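Local coordinates for probable fatty acyl-CoA transferase Rv3272 (Mycobacterium tuberculosis, PDB 5YX6), which acts as a family III CoA transferase that binds fatty acyl-CoAs of varying chain length, palmitoyl-CoA most tightly, and probably serves fatty acid metabolism, at the interface of chains A and B. Residues are numbered along the deposited sequence; one frame, centred on the assembly and turned at random. Chains: chain A/B, Uncharacterized protein Rv3272.

Contact 1: the interface of chains A and B. Residues chain A 145, 147, 168; chain B 251-252, 262, 264.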
# COMPACT_ATOMS: atom_id res chain seq x y z
N ILE A 145 -13.52 -5.96 -7.34
CA ILE A 145 -12.76 -4.77 -7.67
C ILE A 145 -12.37 -4.07 -6.36
O ILE A 145 -12.77 -4.52 -5.29
CB ILE A 145 -13.54 -3.83 -8.61
CG1 ILE A 145 -14.91 -3.48 -8.03
CG2 ILE A 145 -13.72 -4.48 -9.96
CD1 ILE A 145 -15.49 -2.23 -8.65
N LEU A 147 -13.14 -1.31 -4.71
CA LEU A 147 -14.20 -0.79 -3.85
C LEU A 147 -14.87 -1.88 -2.99
O LEU A 147 -15.13 -1.68 -1.81
CB LEU A 147 -15.23 -0.07 -4.72
CG LEU A 147 -16.40 0.69 -4.12
CD1 LEU A 147 -16.75 1.87 -5.01
CD2 LEU A 147 -17.59 -0.23 -3.99
N ILE A 168 -16.92 5.22 1.92
CA ILE A 168 -16.17 4.55 0.87
C ILE A 168 -14.97 5.40 0.49
O ILE A 168 -15.15 6.51 -0.00
CB ILE A 168 -17.03 4.32 -0.39
CG1 ILE A 168 -18.29 3.50 -0.08
CG2 ILE A 168 -16.18 3.71 -1.51
CD1 ILE A 168 -18.02 2.03 0.18
N SER B 251 -22.23 1.63 -8.28
CA SER B 251 -21.04 1.15 -7.60
C SER B 251 -20.87 1.94 -6.30
O SER B 251 -20.16 2.93 -6.26
CB SER B 251 -19.81 1.30 -8.50
OG SER B 251 -18.74 0.50 -8.03
N ASP B 252 -21.54 1.48 -5.24
CA ASP B 252 -21.67 2.24 -4.00
C ASP B 252 -22.22 1.38 -2.86
O ASP B 252 -22.33 0.16 -2.97
CB ASP B 252 -22.58 3.47 -4.21
CG ASP B 252 -22.21 4.65 -3.30
OD1 ASP B 252 -21.78 4.42 -2.15
OD2 ASP B 252 -22.38 5.81 -3.74
N VAL B 262 -23.02 -3.24 -0.16
CA VAL B 262 -22.16 -2.67 -1.18
C VAL B 262 -22.33 -3.45 -2.48
O VAL B 262 -22.11 -4.65 -2.50
CB VAL B 262 -20.65 -2.67 -0.77
CG1 VAL B 262 -19.79 -2.11 -1.89
CG2 VAL B 262 -20.43 -1.89 0.51
N SER B 264 -21.48 -3.49 -6.79
CA SER B 264 -20.89 -2.95 -8.01
C SER B 264 -21.38 -3.74 -9.22
O SER B 264 -20.95 -4.87 -9.45
CB SER B 264 -19.37 -2.99 -7.93
OG SER B 264 -18.79 -2.28 -9.02

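Contact 2: the interface of chains A and B. Residues chain A 185, 200-203; chain B 368-369, 372.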
# COMPACT_ATOMS: atom_id res chain seq x y z
N ALA A 185 6.94 -9.48 -4.38
CA ALA A 185 6.98 -10.93 -4.39
C ALA A 185 7.70 -11.49 -5.62
O ALA A 185 8.40 -12.49 -5.53
CB ALA A 185 5.58 -11.47 -4.31
N ASP A 200 10.01 -20.29 -8.19
CA ASP A 200 8.85 -20.43 -7.32
C ASP A 200 7.50 -20.10 -7.96
O ASP A 200 7.43 -19.54 -9.05
CB ASP A 200 9.03 -19.54 -6.08
CG ASP A 200 8.54 -20.21 -4.80
OD1 ASP A 200 7.74 -21.17 -4.88
OD2 ASP A 200 8.94 -19.74 -3.72
N VAL A 201 6.44 -20.50 -7.27
CA VAL A 201 5.10 -20.00 -7.54
C VAL A 201 4.68 -19.00 -6.47
O VAL A 201 4.66 -19.30 -5.27
CB VAL A 201 4.06 -21.12 -7.61
CG1 VAL A 201 2.69 -20.51 -7.88
CG2 VAL A 201 4.45 -22.14 -8.69
N VAL A 202 4.29 -17.81 -6.92
CA VAL A 202 3.99 -16.71 -6.03
C VAL A 202 2.51 -16.34 -6.12
O VAL A 202 1.94 -16.29 -7.22
CB VAL A 202 4.90 -15.52 -6.38
CG1 VAL A 202 4.35 -14.24 -5.86
CG2 VAL A 202 6.31 -15.76 -5.85
N GLN A 203 1.87 -16.09 -4.98
CA GLN A 203 0.45 -15.73 -4.96
C GLN A 203 0.19 -14.53 -4.06
O GLN A 203 0.68 -14.47 -2.93
CB GLN A 203 -0.41 -16.92 -4.53
CG GLN A 203 -0.41 -18.07 -5.53
CD GLN A 203 -1.22 -19.28 -5.07
OE1 GLN A 203 -0.71 -20.13 -4.33
NE2 GLN A 203 -2.47 -19.37 -5.52
N ARG B 368 2.46 -14.96 -0.61
CA ARG B 368 2.68 -16.39 -0.33
C ARG B 368 3.50 -17.13 -1.40
O ARG B 368 3.45 -16.81 -2.58
CB ARG B 368 1.35 -17.11 -0.14
CG ARG B 368 0.34 -16.32 0.64
CD ARG B 368 -0.34 -17.24 1.63
NE ARG B 368 -1.62 -17.73 1.16
CZ ARG B 368 -2.37 -18.59 1.84
NH1 ARG B 368 -1.93 -19.04 3.01
NH2 ARG B 368 -3.54 -18.99 1.37
N TYR B 369 4.22 -18.16 -0.97
CA TYR B 369 5.18 -18.84 -1.83
C TYR B 369 5.03 -20.35 -1.69
O TYR B 369 4.70 -20.84 -0.62
CB TYR B 369 6.62 -18.42 -1.47
CG TYR B 369 6.89 -16.92 -1.45
CD1 TYR B 369 6.56 -16.15 -0.34
CD2 TYR B 369 7.49 -16.28 -2.54
CE1 TYR B 369 6.80 -14.78 -0.32
CE2 TYR B 369 7.74 -14.91 -2.52
CZ TYR B 369 7.40 -14.17 -1.41
OH TYR B 369 7.64 -12.80 -1.38
N PHE B 372 8.58 -22.34 -0.03
CA PHE B 372 8.92 -22.14 1.37
C PHE B 372 7.79 -21.38 2.05
O PHE B 372 6.98 -20.75 1.37
CB PHE B 372 10.25 -21.37 1.51
CG PHE B 372 10.15 -19.92 1.10
CD1 PHE B 372 10.26 -19.55 -0.23
CD2 PHE B 372 9.93 -18.93 2.06
CE1 PHE B 372 10.15 -18.23 -0.61
CE2 PHE B 372 9.82 -17.60 1.69
CZ PHE B 372 9.93 -17.25 0.36

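Contact 3: the interface of chains A and B. Residues chain A 184, 187-188; chain B 30, 34, 183-184, 187, 369.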
# COMPACT_ATOMS: atom_id res chain seq x y z
N GLN A 184 6.99 -6.76 -5.19
CA GLN A 184 7.86 -7.24 -4.12
C GLN A 184 8.04 -8.76 -4.21
O GLN A 184 9.17 -9.28 -4.16
CB GLN A 184 7.28 -6.84 -2.76
CG GLN A 184 7.90 -7.49 -1.55
CD GLN A 184 6.98 -7.46 -0.34
OE1 GLN A 184 6.47 -8.49 0.10
NE2 GLN A 184 6.76 -6.27 0.20
N LEU A 187 10.15 -9.88 -7.11
CA LEU A 187 11.54 -9.57 -6.83
C LEU A 187 12.17 -10.61 -5.90
O LEU A 187 13.29 -11.08 -6.13
CB LEU A 187 11.65 -8.18 -6.22
CG LEU A 187 12.00 -6.96 -7.08
CD1 LEU A 187 11.99 -7.25 -8.57
CD2 LEU A 187 11.09 -5.78 -6.74
N ALA A 188 11.43 -10.99 -4.86
CA ALA A 188 11.89 -12.02 -3.94
C ALA A 188 12.12 -13.32 -4.69
O ALA A 188 13.15 -13.98 -4.51
CB ALA A 188 10.88 -12.22 -2.81
N VAL B 30 9.18 -8.30 6.75
CA VAL B 30 9.13 -8.95 5.45
C VAL B 30 10.48 -9.62 5.16
O VAL B 30 10.55 -10.78 4.73
CB VAL B 30 8.77 -7.96 4.32
CG1 VAL B 30 8.96 -8.61 2.96
CG2 VAL B 30 7.34 -7.49 4.47
N LEU B 34 11.44 -13.66 4.69
CA LEU B 34 12.15 -14.12 3.51
C LEU B 34 13.53 -14.71 3.86
O LEU B 34 14.34 -15.01 2.98
CB LEU B 34 12.28 -12.97 2.49
CG LEU B 34 10.96 -12.42 1.93
CD1 LEU B 34 11.23 -11.20 1.06
CD2 LEU B 34 10.16 -13.48 1.15
N ALA B 183 10.51 -2.59 1.40
CA ALA B 183 10.90 -3.98 1.26
C ALA B 183 11.15 -4.32 -0.21
O ALA B 183 12.16 -4.94 -0.54
CB ALA B 183 9.82 -4.88 1.83
N GLN B 184 10.24 -3.89 -1.07
CA GLN B 184 10.37 -4.02 -2.52
C GLN B 184 11.67 -3.40 -3.03
O GLN B 184 12.40 -4.01 -3.80
CB GLN B 184 9.17 -3.38 -3.21
CG GLN B 184 9.31 -3.17 -4.71
CD GLN B 184 8.40 -2.05 -5.21
OE1 GLN B 184 8.87 -0.98 -5.61
NE2 GLN B 184 7.09 -2.29 -5.17
N LEU B 187 14.68 -5.36 -1.92
CA LEU B 187 14.76 -6.55 -2.75
C LEU B 187 15.37 -6.24 -4.12
O LEU B 187 16.23 -6.98 -4.62
CB LEU B 187 13.38 -7.16 -2.94
CG LEU B 187 12.91 -8.35 -2.10
CD1 LEU B 187 13.92 -8.77 -1.05
CD2 LEU B 187 11.52 -8.12 -1.48
N TYR B 369 4.22 -18.16 -0.97
CA TYR B 369 5.18 -18.84 -1.83
C TYR B 369 5.03 -20.35 -1.69
O TYR B 369 4.70 -20.84 -0.62
CB TYR B 369 6.62 -18.42 -1.47
CG TYR B 369 6.89 -16.92 -1.45
CD1 TYR B 369 6.56 -16.15 -0.34
CD2 TYR B 369 7.49 -16.28 -2.54
CE1 TYR B 369 6.80 -14.78 -0.32
CE2 TYR B 369 7.74 -14.91 -2.52
CZ TYR B 369 7.40 -14.17 -1.41
OH TYR B 369 7.64 -12.80 -1.38
O HOH W 1 7.08 -11.24 0.55

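Contact 1: the interface of chains A and B
A:Leu147 reaches across to the small strands of chain B with both of its methyl branches. Its CG stands anti to the backbone N (chi1 -175°), and chi2 of 148° then turns CD1 and CD2 toward different targets. CD2 packs on CG1 of B:Val262 at 3.6 Å, the two side chains crossing obliquely. CD1 leans instead toward B:Ser251, 3.8 Å from its backbone O, and also comes near the hydroxyl OG. A forked leucine suits this place because one residue can cover both the valine of strand 260-264 and the neighbouring backbone.

On one flank, A:Ile145 sends the end of its longer branch over B:Ser264: CD1 lies 3.3 Å from the hydroxyl OG and 4.0 Å from CB, a close van der Waals approach. On the other flank, A:Ile168 crosses B:Asp252 at a slant, with CG1 4.2 Å from the carboxylate OD1, a loose contact. The aliphatic side chains of chain A thus form a row over a mixed surface, where the short serines probably allow the isoleucine and leucine to come close to the strands.

This patch is part of the two-fold dimer interface and recurs with the chains exchanged. Beneath the row, the two serines of chain B are tied together: B:Ser251 OG and B:Ser264 OG share a hydrogen bond of 3.0 Å.

Contact 2: the interface of chains A and B
Strand 201-205 of chain A, with the loop residue A:Asp200 just before it, meets the short strand 368-369 of chain B, while helix 173-196 of chain A lies behind. In this family III CoA transferase homodimer the two strands pair antiparallel, making a small intermolecular beta-sheet. A:Gln203 and B:Arg368 exchange two backbone hydrogen bonds: A:Gln203 N donates to B:Arg368 O at 3.0 Å, and B:Arg368 N returns one to A:Gln203 O, also at 3.0 Å. Both are fairly straight, 163° and 166° at the hydrogen. The pairing is made by main-chain atoms, so it does not depend directly on side-chain identity.

Next along the strands, A:Val202 and B:Tyr369 form the neighbouring bridge and lie side by side, pointing the same way. The CG2 methyl of A:Val202 rests 3.6 Å from ring atom CD2 of B:Tyr369; a beta-branched residue suits an extended strand and offers the ring a compact apolar partner. With CG beside its backbone N (chi1 -53°), the tyrosine sends its phenol toward the helix, where B:Tyr369 OH comes 3.6 Å from A:Ala185 CA. The small alanine probably leaves room for this approach.

B:Phe372 places CZ over one face of the tyrosine ring, offset toward the rim. A:Asp200 crosses the tyrosine at about a right angle, its OD2 3.5 Å from B:Tyr369 CB, while its OD1 accepts a bent 2.8 Å hydrogen bond from A:Val201 N, on the anti side and out of the carboxylate plane.

Contact 3: the interface of chains A and B
With CG anti to the backbone N (chi1 168°) and the chain extended beyond it, A:Gln184 lays its aliphatic stem against chain B and carries its amide on toward B:Val30. Its CG meets CD2 of B:Leu187 at 3.7 Å, the side chains passing at a slant. The reciprocal pair, A:Leu187 CD2 and B:Gln184 CG, lies at 3.8 Å. Glutamine suits this place because its methylenes pack like an apolar side chain while its amide can still find polar partners.

The amide carbon CD of A:Gln184 faces B:Val30 CG1 at 4.0 Å, and its NE2 lies near the methyl of B:Ala183. A:Gln184 OE1 is linked to water 1 at 2.8 Å. Water 1, in the plane of the B:Tyr369 ring at its edge, lies a short 2.5 Å from B:Tyr369 OH and so bridges the chains.

A:Ala188 turns its CB toward B:Tyr369 OH, 3.6 Å away, and toward CD1 of B:Leu34; its small size probably lets the tyrosine come in beside the helix. The leucines also touch near their backbones, A:Leu187 CB to B:Leu187 CB at 3.8 Å.

Within the fold, helix 173-196 of each subunit packs against its twin across the two-fold axis, flanked here by helix 23-33 of chain B and, by symmetry, of chain A on the other side.

Contact 2 and contact 3 are neighbours, their C-alpha centres about 10 Å apart, and they share B:Tyr369; helix 173-196 of chain A also serves both. Contact 1 is a separate region, about 29 Å from contact 2 and 30 Å from contact 3, and uses other elements. The dimer is therefore joined at widely spaced places, each repeated by the two-fold symmetry. Contact 3 is centred about 15 Å from B:Asp175, the inferred nucleophile. Because helix 173-196 both carries Asp175 and packs in the interface, dimerisation may help to position it, though the structure alone does not show an effect on catalysis.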